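PDB 1LF6: glucoamylase from Thermoanaerobacterium thermosaccharolyticum, which hydrolyses terminal alpha-1,4-linked glucose residues from the non-reducing ends of glucans, releasing beta-D-glucose, as a family 15 glycoside hydrolase. Local coordinates for residues Gln38-Ala43 and Met302-Ala307; Met178-Arg183 and Ser255-Thr260; Tyr460-Asn465 and Glu469-Tyr474. All coordinates share one frame; numbering follows the deposited sequence.

How the interactions relate
The three contacts sample both halves of a two-domain glucoamylase. Interaction 2 packs a helix on a strand within the N-terminal beta-sandwich, interaction 3 joins two consecutive helices of the (alpha/alpha) barrel, and interaction 1 bridges the halves, an edge strand of the sandwich meeting a helix from the family 15 region. Interaction 1 lies near the middle of the molecule, its centre about 25 Å from that of interaction 2 and about 39 Å from that of interaction 3; the centres of interactions 2 and 3 are about 56 Å apart. None touch. In sequence, interaction 2 falls between the two segments of interaction 1, and interaction 3 follows both. All lie away from the probable catalytic Glu435 and Glu438.

Interaction 1 (Gln38-Ala43 and Met302-Ala307); sequences QGVGTA and MMILKA
Thr42, on the edge strand 39-42, meets Ala307 just past the end of helix 296-306. From CB of Thr42 the side chain forks. One branch, CG2, is placed between the backbone N and the carbonyl carbon and runs at Ala307, ending 3.5 Å from Ala307 CB and 3.9 Å from Ala307 CA. The other, OG1, lies anti to the backbone N (chi1 -171°) and takes no part in the apolar contact; it hydrogen-bonds to Lys311 NZ and to Val50 O. Two residues earlier, Val40 makes the second contact. Its CG2 comes within 4.0 Å of Ile304 CG1, and the two branched side chains cross at about a right angle, closest through this pair of carbons. The helix side chains on other faces turn to different neighbours: Met303 packs on Trp280 of helix 269-284, and Leu305 on Phe352 of helix 342-355. The contact thus joins the beta-sandwich to the family 15 part of the chain. Since no hydrogen bond links the two segments and all four touching residues are buried, their direct cohesion is apolar, while the one hydroxyl among them is satisfied by partners outside the pair.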
ATOM      1  N   GLN A  38       4.126  -1.043  10.471  1.00 20.15           N
ATOM      2  CA  GLN A  38       3.471  -0.768  11.749  1.00 20.82           C
ATOM      3  C   GLN A  38       2.636   0.487  11.582  1.00 18.86           C
ATOM      4  O   GLN A  38       1.701   0.731  12.345  1.00 20.89           O
ATOM      5  CB  GLN A  38       4.514  -0.526  12.842  1.00 22.02           C
ATOM      6  CG  GLN A  38       5.206  -1.773  13.345  1.00 22.80           C
ATOM      7  CD  GLN A  38       6.324  -1.440  14.305  1.00 22.70           C
ATOM      8  OE1 GLN A  38       7.309  -0.812  13.924  1.00 24.14           O
ATOM      9  NE2 GLN A  38       6.176  -1.849  15.559  1.00 22.40           N
ATOM     10  N   GLY A  39       2.984   1.282  10.576  1.00 17.79           N
ATOM     11  CA  GLY A  39       2.247   2.505  10.324  1.00 16.48           C
ATOM     12  C   GLY A  39       2.722   3.243   9.092  1.00 16.37           C
ATOM     13  O   GLY A  39       3.818   2.993   8.586  1.00 16.39           O
ATOM     14  N   VAL A  40       1.877   4.142   8.603  1.00 14.71           N
ATOM     15  CA  VAL A  40       2.192   4.957   7.443  1.00 16.55           C
ATOM     16  C   VAL A  40       1.579   6.324   7.701  1.00 16.92           C
ATOM     17  O   VAL A  40       0.562   6.427   8.385  1.00 17.40           O
ATOM     18  CB  VAL A  40       1.611   4.363   6.134  1.00 18.28           C
ATOM     19  CG1 VAL A  40       2.166   2.963   5.911  1.00 17.06           C
ATOM     20  CG2 VAL A  40       0.083   4.336   6.195  1.00 19.42           C
ATOM     21  N   GLY A  41       2.194   7.378   7.175  1.00 18.93           N
ATOM     22  CA  GLY A  41       1.640   8.698   7.405  1.00 19.81           C
ATOM     23  C   GLY A  41       2.148   9.803   6.505  1.00 19.61           C
ATOM     24  O   GLY A  41       3.107   9.640   5.760  1.00 19.58           O
ATOM     25  N   THR A  42       1.477  10.941   6.596  1.00 20.41           N
ATOM     26  CA  THR A  42       1.816  12.120   5.821  1.00 20.80           C
ATOM     27  C   THR A  42       0.873  13.207   6.316  1.00 21.74           C
ATOM     28  O   THR A  42      -0.179  12.905   6.886  1.00 20.91           O
ATOM     29  CB  THR A  42       1.588  11.881   4.309  1.00 20.51           C
ATOM     30  OG1 THR A  42       2.119  12.981   3.561  1.00 19.79           O
ATOM     31  CG2 THR A  42       0.106  11.732   4.006  1.00 19.18           C
ATOM     32  N   ALA A  43       1.248  14.465   6.126  1.00 22.74           N
ATOM     33  CA  ALA A  43       0.387  15.554   6.561  1.00 23.91           C
ATOM     34  C   ALA A  43      -0.845  15.523   5.672  1.00 24.59           C
ATOM     35  O   ALA A  43      -0.757  15.188   4.489  1.00 24.76           O
ATOM     36  CB  ALA A  43       1.108  16.895   6.421  1.00 22.38           C
ATOM     37  N   MET A 302      -9.581   4.782   6.410  1.00 15.32           N
ATOM     38  CA  MET A 302      -9.842   5.968   5.605  1.00 15.90           C
ATOM     39  C   MET A 302      -8.670   6.951   5.546  1.00 16.06           C
ATOM     40  O   MET A 302      -8.454   7.596   4.521  1.00 17.22           O
ATOM     41  CB  MET A 302     -11.111   6.678   6.090  1.00 16.46           C
ATOM     42  CG  MET A 302     -12.402   5.894   5.827  1.00 16.16           C
ATOM     43  SD  MET A 302     -12.531   5.267   4.138  1.00 18.68           S
ATOM     44  CE  MET A 302     -12.373   6.784   3.176  1.00 15.87           C
ATOM     45  N   MET A 303      -7.911   7.068   6.631  1.00 16.53           N
ATOM     46  CA  MET A 303      -6.766   7.973   6.640  1.00 16.98           C
ATOM     47  C   MET A 303      -5.668   7.388   5.756  1.00 16.11           C
ATOM     48  O   MET A 303      -5.024   8.106   4.980  1.00 15.04           O
ATOM     49  CB  MET A 303      -6.236   8.163   8.063  1.00 17.12           C
ATOM     50  CG  MET A 303      -7.262   8.750   9.023  1.00 21.91           C
ATOM     51  SD  MET A 303      -6.591   9.207  10.634  1.00 23.28           S
ATOM     52  CE  MET A 303      -6.631  10.901  10.500  1.00 27.65           C
ATOM     53  N   ILE A 304      -5.459   6.082   5.880  1.00 15.49           N
ATOM     54  CA  ILE A 304      -4.450   5.401   5.082  1.00 16.66           C
ATOM     55  C   ILE A 304      -4.748   5.621   3.601  1.00 16.66           C
ATOM     56  O   ILE A 304      -3.844   5.931   2.825  1.00 17.70           O
ATOM     57  CB  ILE A 304      -4.411   3.880   5.391  1.00 17.71           C
ATOM     58  CG1 ILE A 304      -3.819   3.653   6.780  1.00 17.11           C
ATOM     59  CG2 ILE A 304      -3.595   3.140   4.327  1.00 14.03           C
ATOM     60  CD1 ILE A 304      -3.795   2.200   7.201  1.00 19.39           C
ATOM     61  N   LEU A 305      -6.012   5.478   3.209  1.00 18.33           N
ATOM     62  CA  LEU A 305      -6.388   5.682   1.811  1.00 18.86           C
ATOM     63  C   LEU A 305      -6.131   7.136   1.442  1.00 19.00           C
ATOM     64  O   LEU A 305      -5.518   7.439   0.420  1.00 18.74           O
ATOM     65  CB  LEU A 305      -7.869   5.341   1.593  1.00 18.01           C
ATOM     66  CG  LEU A 305      -8.262   3.880   1.842  1.00 21.03           C
ATOM     67  CD1 LEU A 305      -9.738   3.690   1.528  1.00 18.54           C
ATOM     68  CD2 LEU A 305      -7.403   2.947   0.977  1.00 18.33           C
ATOM     69  N   LYS A 306      -6.600   8.035   2.300  1.00 20.52           N
ATOM     70  CA  LYS A 306      -6.428   9.463   2.086  1.00 20.25           C
ATOM     71  C   LYS A 306      -4.948   9.795   1.909  1.00 19.02           C
ATOM     72  O   LYS A 306      -4.582  10.629   1.088  1.00 17.98           O
ATOM     73  CB  LYS A 306      -6.991  10.225   3.285  1.00 21.31           C
ATOM     74  CG  LYS A 306      -7.935  11.338   2.912  1.00 24.64           C
ATOM     75  CD  LYS A 306      -7.220  12.432   2.176  1.00 24.14           C
ATOM     76  CE  LYS A 306      -8.186  13.493   1.672  1.00 19.22           C
ATOM     77  NZ  LYS A 306      -7.406  14.559   1.008  1.00 17.98           N
ATOM     78  N   ALA A 307      -4.104   9.129   2.690  1.00 19.28           N
ATOM     79  CA  ALA A 307      -2.662   9.349   2.643  1.00 19.59           C
ATOM     80  C   ALA A 307      -1.961   8.625   1.490  1.00 21.43           C
ATOM     81  O   ALA A 307      -0.738   8.717   1.357  1.00 22.37           O
ATOM     82  CB  ALA A 307      -2.039   8.922   3.969  1.00 18.01           C
TER

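Interaction 2 (Met178-Arg183 and Ser255-Thr260); sequences MLMAKR and SEAAKT
Two methionines of strand 176-183 reach helix 254-266, and nearly all of the contact is sulfur or methyl against small helix residues. Met178 points at the helix with its chain extended beyond CG, chi2 177° and chi3 -176°, and this straight run lays the thioether alongside Ala258. Its SD sits 3.8 Å from Ala258 CA and 4.0 Å from Ala258 CB. Met180 gets there differently: its chain folds at chi2 (-63°) and again at chi3, which brings the terminal methyl round to the helix, CE 4.2 Å from Ala257 CB. Neighbouring alanines therefore each receive one methionine, the first along its sulfur end and the second by its methyl.

The one approach to a polar atom is that of Met178 CE to Ala258 O, at 3.7 Å, a van der Waals contact.

No hydrogen bond crosses between the two segments. Within the helix, Thr260 OG1 donates to Glu256 O over 2.8 Å, from above the carbonyl plane, and Thr260 N also bonds to that oxygen, so Glu256 O is gripped twice by one residue. The Thr260 hydroxyl is thereby satisfied by its own helix.

Around the contact, Met180 also packs on Tyr169 and Ile171 of strand 166-173, and Met178 continues along the helix to Ala261 and Leu262. Between residues 178-183 and 255-260 the cohesion is thus buried apolar packing, long thioether chains laid against short alanine methyls.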
ATOM      1  N   MET A 178      24.470  19.335  10.207  1.00 32.82           N
ATOM      2  CA  MET A 178      23.507  18.489   9.517  1.00 32.07           C
ATOM      3  C   MET A 178      24.189  17.509   8.567  1.00 32.06           C
ATOM      4  O   MET A 178      25.092  17.882   7.816  1.00 31.53           O
ATOM      5  CB  MET A 178      22.524  19.355   8.719  1.00 32.33           C
ATOM      6  CG  MET A 178      21.683  20.309   9.550  1.00 30.95           C
ATOM      7  SD  MET A 178      20.632  21.354   8.513  1.00 35.65           S
ATOM      8  CE  MET A 178      19.881  22.423   9.760  1.00 33.39           C
ATOM      9  N   LEU A 179      23.760  16.251   8.614  1.00 32.46           N
ATOM     10  CA  LEU A 179      24.296  15.225   7.727  1.00 34.05           C
ATOM     11  C   LEU A 179      23.485  15.340   6.442  1.00 34.60           C
ATOM     12  O   LEU A 179      22.259  15.217   6.460  1.00 35.04           O
ATOM     13  CB  LEU A 179      24.127  13.831   8.339  1.00 33.76           C
ATOM     14  CG  LEU A 179      25.154  13.407   9.395  1.00 36.11           C
ATOM     15  CD1 LEU A 179      25.239  14.449  10.492  1.00 36.65           C
ATOM     16  CD2 LEU A 179      24.768  12.050   9.972  1.00 36.04           C
ATOM     17  N   MET A 180      24.169  15.590   5.332  1.00 33.09           N
ATOM     18  CA  MET A 180      23.503  15.754   4.048  1.00 33.88           C
ATOM     19  C   MET A 180      23.652  14.545   3.131  1.00 34.45           C
ATOM     20  O   MET A 180      24.619  13.790   3.228  1.00 33.91           O
ATOM     21  CB  MET A 180      24.060  16.985   3.328  1.00 33.99           C
ATOM     22  CG  MET A 180      24.167  18.228   4.197  1.00 34.30           C
ATOM     23  SD  MET A 180      22.571  18.799   4.798  1.00 33.67           S
ATOM     24  CE  MET A 180      21.862  19.395   3.261  1.00 34.42           C
ATOM     25  N   ALA A 181      22.685  14.382   2.233  1.00 35.02           N
ATOM     26  CA  ALA A 181      22.693  13.296   1.262  1.00 35.39           C
ATOM     27  C   ALA A 181      22.045  13.821  -0.007  1.00 36.29           C
ATOM     28  O   ALA A 181      21.103  14.613   0.053  1.00 35.00           O
ATOM     29  CB  ALA A 181      21.918  12.097   1.795  1.00 34.86           C
ATOM     30  N   LYS A 182      22.548  13.394  -1.159  1.00 37.29           N
ATOM     31  CA  LYS A 182      21.979  13.860  -2.411  1.00 39.45           C
ATOM     32  C   LYS A 182      22.163  12.889  -3.565  1.00 40.39           C
ATOM     33  O   LYS A 182      23.010  11.994  -3.530  1.00 39.65           O
ATOM     34  CB  LYS A 182      22.574  15.224  -2.781  1.00 41.17           C
ATOM     35  CG  LYS A 182      24.078  15.217  -3.025  1.00 42.60           C
ATOM     36  CD  LYS A 182      24.419  15.230  -4.512  1.00 44.07           C
ATOM     37  CE  LYS A 182      24.083  16.571  -5.145  1.00 44.53           C
ATOM     38  NZ  LYS A 182      24.433  16.610  -6.590  1.00 43.82           N
ATOM     39  N   ARG A 183      21.328  13.073  -4.577  1.00 42.24           N
ATOM     40  CA  ARG A 183      21.353  12.280  -5.794  1.00 45.07           C
ATOM     41  C   ARG A 183      20.443  13.040  -6.743  1.00 45.85           C
ATOM     42  O   ARG A 183      19.251  13.192  -6.482  1.00 46.38           O
ATOM     43  CB  ARG A 183      20.804  10.873  -5.566  1.00 47.57           C
ATOM     44  CG  ARG A 183      21.137   9.943  -6.718  1.00 50.45           C
ATOM     45  CD  ARG A 183      20.090   8.870  -6.933  1.00 52.81           C
ATOM     46  NE  ARG A 183      20.132   8.415  -8.320  1.00 55.40           N
ATOM     47  CZ  ARG A 183      19.192   7.680  -8.905  1.00 56.89           C
ATOM     48  NH1 ARG A 183      19.331   7.325 -10.175  1.00 58.27           N
ATOM     49  NH2 ARG A 183      18.118   7.298  -8.227  1.00 56.49           N
ATOM     50  N   SER A 255      20.771  24.367   0.292  1.00 42.48           N
ATOM     51  CA  SER A 255      20.196  25.480   1.032  1.00 41.47           C
ATOM     52  C   SER A 255      18.737  25.239   1.394  1.00 39.72           C
ATOM     53  O   SER A 255      18.317  25.527   2.515  1.00 39.21           O
ATOM     54  CB  SER A 255      20.316  26.768   0.218  1.00 42.18           C
ATOM     55  OG  SER A 255      19.898  27.882   0.986  1.00 44.59           O
ATOM     56  N   GLU A 256      17.966  24.708   0.448  1.00 38.49           N
ATOM     57  CA  GLU A 256      16.556  24.447   0.701  1.00 36.61           C
ATOM     58  C   GLU A 256      16.391  23.421   1.816  1.00 35.68           C
ATOM     59  O   GLU A 256      15.676  23.660   2.787  1.00 36.16           O
ATOM     60  CB  GLU A 256      15.855  23.944  -0.564  1.00 36.80           C
ATOM     61  CG  GLU A 256      14.349  24.185  -0.548  1.00 37.12           C
ATOM     62  CD  GLU A 256      13.598  23.390  -1.606  1.00 38.33           C
ATOM     63  OE1 GLU A 256      14.155  23.170  -2.701  1.00 38.99           O
ATOM     64  OE2 GLU A 256      12.441  22.998  -1.345  1.00 38.14           O
ATOM     65  N   ALA A 257      17.058  22.278   1.682  1.00 35.75           N
ATOM     66  CA  ALA A 257      16.963  21.230   2.693  1.00 35.33           C
ATOM     67  C   ALA A 257      17.341  21.748   4.078  1.00 35.54           C
ATOM     68  O   ALA A 257      16.599  21.557   5.044  1.00 34.88           O
ATOM     69  CB  ALA A 257      17.855  20.051   2.313  1.00 34.21           C
ATOM     70  N   ALA A 258      18.496  22.405   4.169  1.00 35.42           N
ATOM     71  CA  ALA A 258      18.979  22.943   5.440  1.00 35.00           C
ATOM     72  C   ALA A 258      18.012  23.970   6.019  1.00 34.37           C
ATOM     73  O   ALA A 258      17.665  23.910   7.194  1.00 34.58           O
ATOM     74  CB  ALA A 258      20.358  23.572   5.251  1.00 35.77           C
ATOM     75  N   LYS A 259      17.585  24.912   5.188  1.00 35.37           N
ATOM     76  CA  LYS A 259      16.655  25.946   5.620  1.00 36.30           C
ATOM     77  C   LYS A 259      15.363  25.340   6.166  1.00 36.10           C
ATOM     78  O   LYS A 259      14.823  25.804   7.169  1.00 36.46           O
ATOM     79  CB  LYS A 259      16.324  26.871   4.451  1.00 38.52           C
ATOM     80  CG  LYS A 259      15.356  27.990   4.806  1.00 41.48           C
ATOM     81  CD  LYS A 259      15.091  28.886   3.610  1.00 44.47           C
ATOM     82  CE  LYS A 259      14.210  30.065   3.992  1.00 46.80           C
ATOM     83  NZ  LYS A 259      14.845  30.897   5.053  1.00 48.39           N
ATOM     84  N   THR A 260      14.871  24.304   5.495  1.00 34.96           N
ATOM     85  CA  THR A 260      13.644  23.635   5.911  1.00 33.48           C
ATOM     86  C   THR A 260      13.827  22.972   7.275  1.00 33.28           C
ATOM     87  O   THR A 260      12.940  23.030   8.126  1.00 32.89           O
ATOM     88  CB  THR A 260      13.221  22.568   4.878  1.00 32.47           C
ATOM     89  OG1 THR A 260      13.042  23.190   3.601  1.00 30.03           O
ATOM     90  CG2 THR A 260      11.917  21.897   5.298  1.00 30.61           C
TER

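Interaction 3 (Tyr460-Asn465 and Glu469-Tyr474); sequences YIAEQN and ESAQKY
A helical hairpin of the (alpha/alpha) barrel brings Ala462 and Ala471 together, where helix 445-464 ends and helix 468-489 begins after a short turn. The two segments run almost antiparallel, at 168°. Their axes approach to 7.8 Å, a closeness that goes with the alanines facing each other. Ala462 CB lies 3.9 Å from Ala471 CB. The same Ala462 methyl rests 3.8 Å from Ala471 N and comes obliquely to the Tyr474 ring, 4.4 Å from CD1. Glu463 flanks this pair from the more exposed side. With CG anti to its carbonyl carbon (chi1 -73°), its aliphatic part turns to the opposite helix and CG lies 3.4 Å from Ala471 CB.

At the end of the first helix, Asn465 folds back on Ile461 O: ND2 donates over 2.7 Å with an N-H...O angle of 166°, while the backbone N of Asn465 reaches the same oxygen from the opposite face of the carbonyl plane. Asn465 ND2 also bonds to Tyr411 O.

Helix 414-428 lies against the hairpin: Tyr474 packs on its Ala422 and Ile426 and hydrogen-bonds through OH to Asp423, and Tyr414 touches both Asn465 and Ser470. Tyr474 also packs back on Ala458 and Ala459 of helix 445-464, so its ring is shared by three consecutive helices.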
ATOM      1  N   TYR A 460     -26.577   3.895 -19.693  1.00 22.99           N
ATOM      2  CA  TYR A 460     -27.325   4.828 -18.853  1.00 24.97           C
ATOM      3  C   TYR A 460     -26.808   6.245 -19.067  1.00 25.21           C
ATOM      4  O   TYR A 460     -27.584   7.178 -19.264  1.00 25.15           O
ATOM      5  CB  TYR A 460     -27.158   4.464 -17.379  1.00 24.62           C
ATOM      6  CG  TYR A 460     -27.906   5.378 -16.429  1.00 25.76           C
ATOM      7  CD1 TYR A 460     -29.220   5.100 -16.056  1.00 25.35           C
ATOM      8  CD2 TYR A 460     -27.298   6.520 -15.902  1.00 26.32           C
ATOM      9  CE1 TYR A 460     -29.912   5.934 -15.178  1.00 27.47           C
ATOM     10  CE2 TYR A 460     -27.981   7.361 -15.024  1.00 27.75           C
ATOM     11  CZ  TYR A 460     -29.288   7.061 -14.665  1.00 27.74           C
ATOM     12  OH  TYR A 460     -29.968   7.884 -13.793  1.00 28.25           O
ATOM     13  N   ILE A 461     -25.488   6.396 -19.015  1.00 25.23           N
ATOM     14  CA  ILE A 461     -24.861   7.700 -19.198  1.00 25.20           C
ATOM     15  C   ILE A 461     -25.073   8.221 -20.617  1.00 26.23           C
ATOM     16  O   ILE A 461     -25.241   9.422 -20.820  1.00 25.99           O
ATOM     17  CB  ILE A 461     -23.351   7.639 -18.898  1.00 23.18           C
ATOM     18  CG1 ILE A 461     -23.129   7.262 -17.429  1.00 22.72           C
ATOM     19  CG2 ILE A 461     -22.704   8.983 -19.208  1.00 22.95           C
ATOM     20  CD1 ILE A 461     -21.670   7.083 -17.054  1.00 23.24           C
ATOM     21  N   ALA A 462     -25.063   7.319 -21.595  1.00 26.88           N
ATOM     22  CA  ALA A 462     -25.278   7.719 -22.981  1.00 29.38           C
ATOM     23  C   ALA A 462     -26.671   8.325 -23.109  1.00 31.33           C
ATOM     24  O   ALA A 462     -26.858   9.322 -23.803  1.00 31.50           O
ATOM     25  CB  ALA A 462     -25.144   6.526 -23.906  1.00 29.32           C
ATOM     26  N   GLU A 463     -27.645   7.718 -22.435  1.00 33.04           N
ATOM     27  CA  GLU A 463     -29.018   8.208 -22.465  1.00 35.06           C
ATOM     28  C   GLU A 463     -29.125   9.591 -21.832  1.00 34.87           C
ATOM     29  O   GLU A 463     -29.869  10.446 -22.318  1.00 34.37           O
ATOM     30  CB  GLU A 463     -29.954   7.233 -21.744  1.00 37.85           C
ATOM     31  CG  GLU A 463     -30.221   5.958 -22.524  1.00 43.30           C
ATOM     32  CD  GLU A 463     -31.189   5.026 -21.820  1.00 46.18           C
ATOM     33  OE1 GLU A 463     -31.471   3.934 -22.366  1.00 47.61           O
ATOM     34  OE2 GLU A 463     -31.669   5.383 -20.722  1.00 46.55           O
ATOM     35  N   GLN A 464     -28.380   9.810 -20.751  1.00 34.38           N
ATOM     36  CA  GLN A 464     -28.386  11.100 -20.067  1.00 34.47           C
ATOM     37  C   GLN A 464     -27.876  12.168 -21.022  1.00 34.27           C
ATOM     38  O   GLN A 464     -28.270  13.329 -20.941  1.00 34.83           O
ATOM     39  CB  GLN A 464     -27.492  11.056 -18.824  1.00 34.22           C
ATOM     40  CG  GLN A 464     -27.973  10.085 -17.764  1.00 35.71           C
ATOM     41  CD  GLN A 464     -29.296  10.499 -17.150  1.00 37.69           C
ATOM     42  OE1 GLN A 464     -30.016   9.678 -16.579  1.00 39.47           O
ATOM     43  NE2 GLN A 464     -29.619  11.783 -17.254  1.00 38.76           N
ATOM     44  N   ASN A 465     -26.995  11.759 -21.928  1.00 34.48           N
ATOM     45  CA  ASN A 465     -26.418  12.665 -22.913  1.00 35.19           C
ATOM     46  C   ASN A 465     -27.214  12.624 -24.215  1.00 35.45           C
ATOM     47  O   ASN A 465     -26.808  13.192 -25.231  1.00 34.92           O
ATOM     48  CB  ASN A 465     -24.959  12.278 -23.162  1.00 35.17           C
ATOM     49  CG  ASN A 465     -24.054  12.672 -22.011  1.00 36.53           C
ATOM     50  OD1 ASN A 465     -23.514  13.778 -21.984  1.00 37.45           O
ATOM     51  ND2 ASN A 465     -23.897  11.776 -21.043  1.00 36.23           N
ATOM     52  N   GLU A 469     -28.497   6.184 -29.702  1.00 36.09           N
ATOM     53  CA  GLU A 469     -27.916   5.193 -30.599  1.00 37.46           C
ATOM     54  C   GLU A 469     -26.865   4.371 -29.855  1.00 35.83           C
ATOM     55  O   GLU A 469     -26.882   3.142 -29.892  1.00 36.00           O
ATOM     56  CB  GLU A 469     -27.276   5.868 -31.812  1.00 39.69           C
ATOM     57  CG  GLU A 469     -28.272   6.481 -32.786  1.00 45.28           C
ATOM     58  CD  GLU A 469     -27.604   6.998 -34.052  1.00 47.65           C
ATOM     59  OE1 GLU A 469     -28.325   7.496 -34.944  1.00 49.44           O
ATOM     60  OE2 GLU A 469     -26.361   6.904 -34.153  1.00 48.33           O
ATOM     61  N   SER A 470     -25.948   5.055 -29.180  1.00 33.74           N
ATOM     62  CA  SER A 470     -24.903   4.373 -28.426  1.00 31.64           C
ATOM     63  C   SER A 470     -25.515   3.616 -27.251  1.00 30.04           C
ATOM     64  O   SER A 470     -25.111   2.496 -26.943  1.00 28.75           O
ATOM     65  CB  SER A 470     -23.872   5.384 -27.909  1.00 31.07           C
ATOM     66  OG  SER A 470     -23.153   5.978 -28.977  1.00 33.67           O
ATOM     67  N   ALA A 471     -26.492   4.236 -26.597  1.00 30.04           N
ATOM     68  CA  ALA A 471     -27.159   3.623 -25.459  1.00 30.49           C
ATOM     69  C   ALA A 471     -27.679   2.234 -25.821  1.00 32.32           C
ATOM     70  O   ALA A 471     -27.407   1.262 -25.119  1.00 32.15           O
ATOM     71  CB  ALA A 471     -28.304   4.502 -24.994  1.00 29.65           C
ATOM     72  N   GLN A 472     -28.426   2.148 -26.918  1.00 32.80           N
ATOM     73  CA  GLN A 472     -28.981   0.878 -27.369  1.00 32.26           C
ATOM     74  C   GLN A 472     -27.879  -0.126 -27.694  1.00 30.72           C
ATOM     75  O   GLN A 472     -27.967  -1.303 -27.343  1.00 29.94           O
ATOM     76  CB  GLN A 472     -29.847   1.090 -28.609  1.00 35.13           C
ATOM     77  CG  GLN A 472     -30.507  -0.183 -29.097  1.00 38.93           C
ATOM     78  CD  GLN A 472     -31.232   0.001 -30.407  1.00 42.49           C
ATOM     79  OE1 GLN A 472     -32.177   0.783 -30.506  1.00 44.57           O
ATOM     80  NE2 GLN A 472     -30.791  -0.724 -31.430  1.00 45.64           N
ATOM     81  N   LYS A 473     -26.844   0.349 -28.373  1.00 29.35           N
ATOM     82  CA  LYS A 473     -25.707  -0.483 -28.757  1.00 28.69           C
ATOM     83  C   LYS A 473     -25.013  -1.099 -27.534  1.00 27.07           C
ATOM     84  O   LYS A 473     -24.736  -2.300 -27.497  1.00 26.60           O
ATOM     85  CB  LYS A 473     -24.712   0.372 -29.544  1.00 28.39           C
ATOM     86  CG  LYS A 473     -23.465  -0.354 -30.006  1.00 32.75           C
ATOM     87  CD  LYS A 473     -22.572   0.588 -30.814  1.00 35.42           C
ATOM     88  CE  LYS A 473     -21.283  -0.089 -31.237  1.00 38.95           C
ATOM     89  NZ  LYS A 473     -21.539  -1.346 -31.995  1.00 41.59           N
ATOM     90  N   TYR A 474     -24.735  -0.263 -26.541  1.00 24.96           N
ATOM     91  CA  TYR A 474     -24.077  -0.703 -25.321  1.00 23.58           C
ATOM     92  C   TYR A 474     -24.904  -1.741 -24.569  1.00 23.55           C
ATOM     93  O   TYR A 474     -24.398  -2.805 -24.222  1.00 22.55           O
ATOM     94  CB  TYR A 474     -23.805   0.501 -24.417  1.00 21.26           C
ATOM     95  CG  TYR A 474     -22.801   1.481 -24.982  1.00 20.16           C
ATOM     96  CD1 TYR A 474     -22.795   2.810 -24.576  1.00 18.45           C
ATOM     97  CD2 TYR A 474     -21.852   1.078 -25.925  1.00 21.32           C
ATOM     98  CE1 TYR A 474     -21.875   3.721 -25.094  1.00 18.42           C
ATOM     99  CE2 TYR A 474     -20.923   1.984 -26.450  1.00 20.67           C
ATOM    100  CZ  TYR A 474     -20.946   3.306 -26.027  1.00 19.54           C
ATOM    101  OH  TYR A 474     -20.049   4.213 -26.556  1.00 17.83           O
TER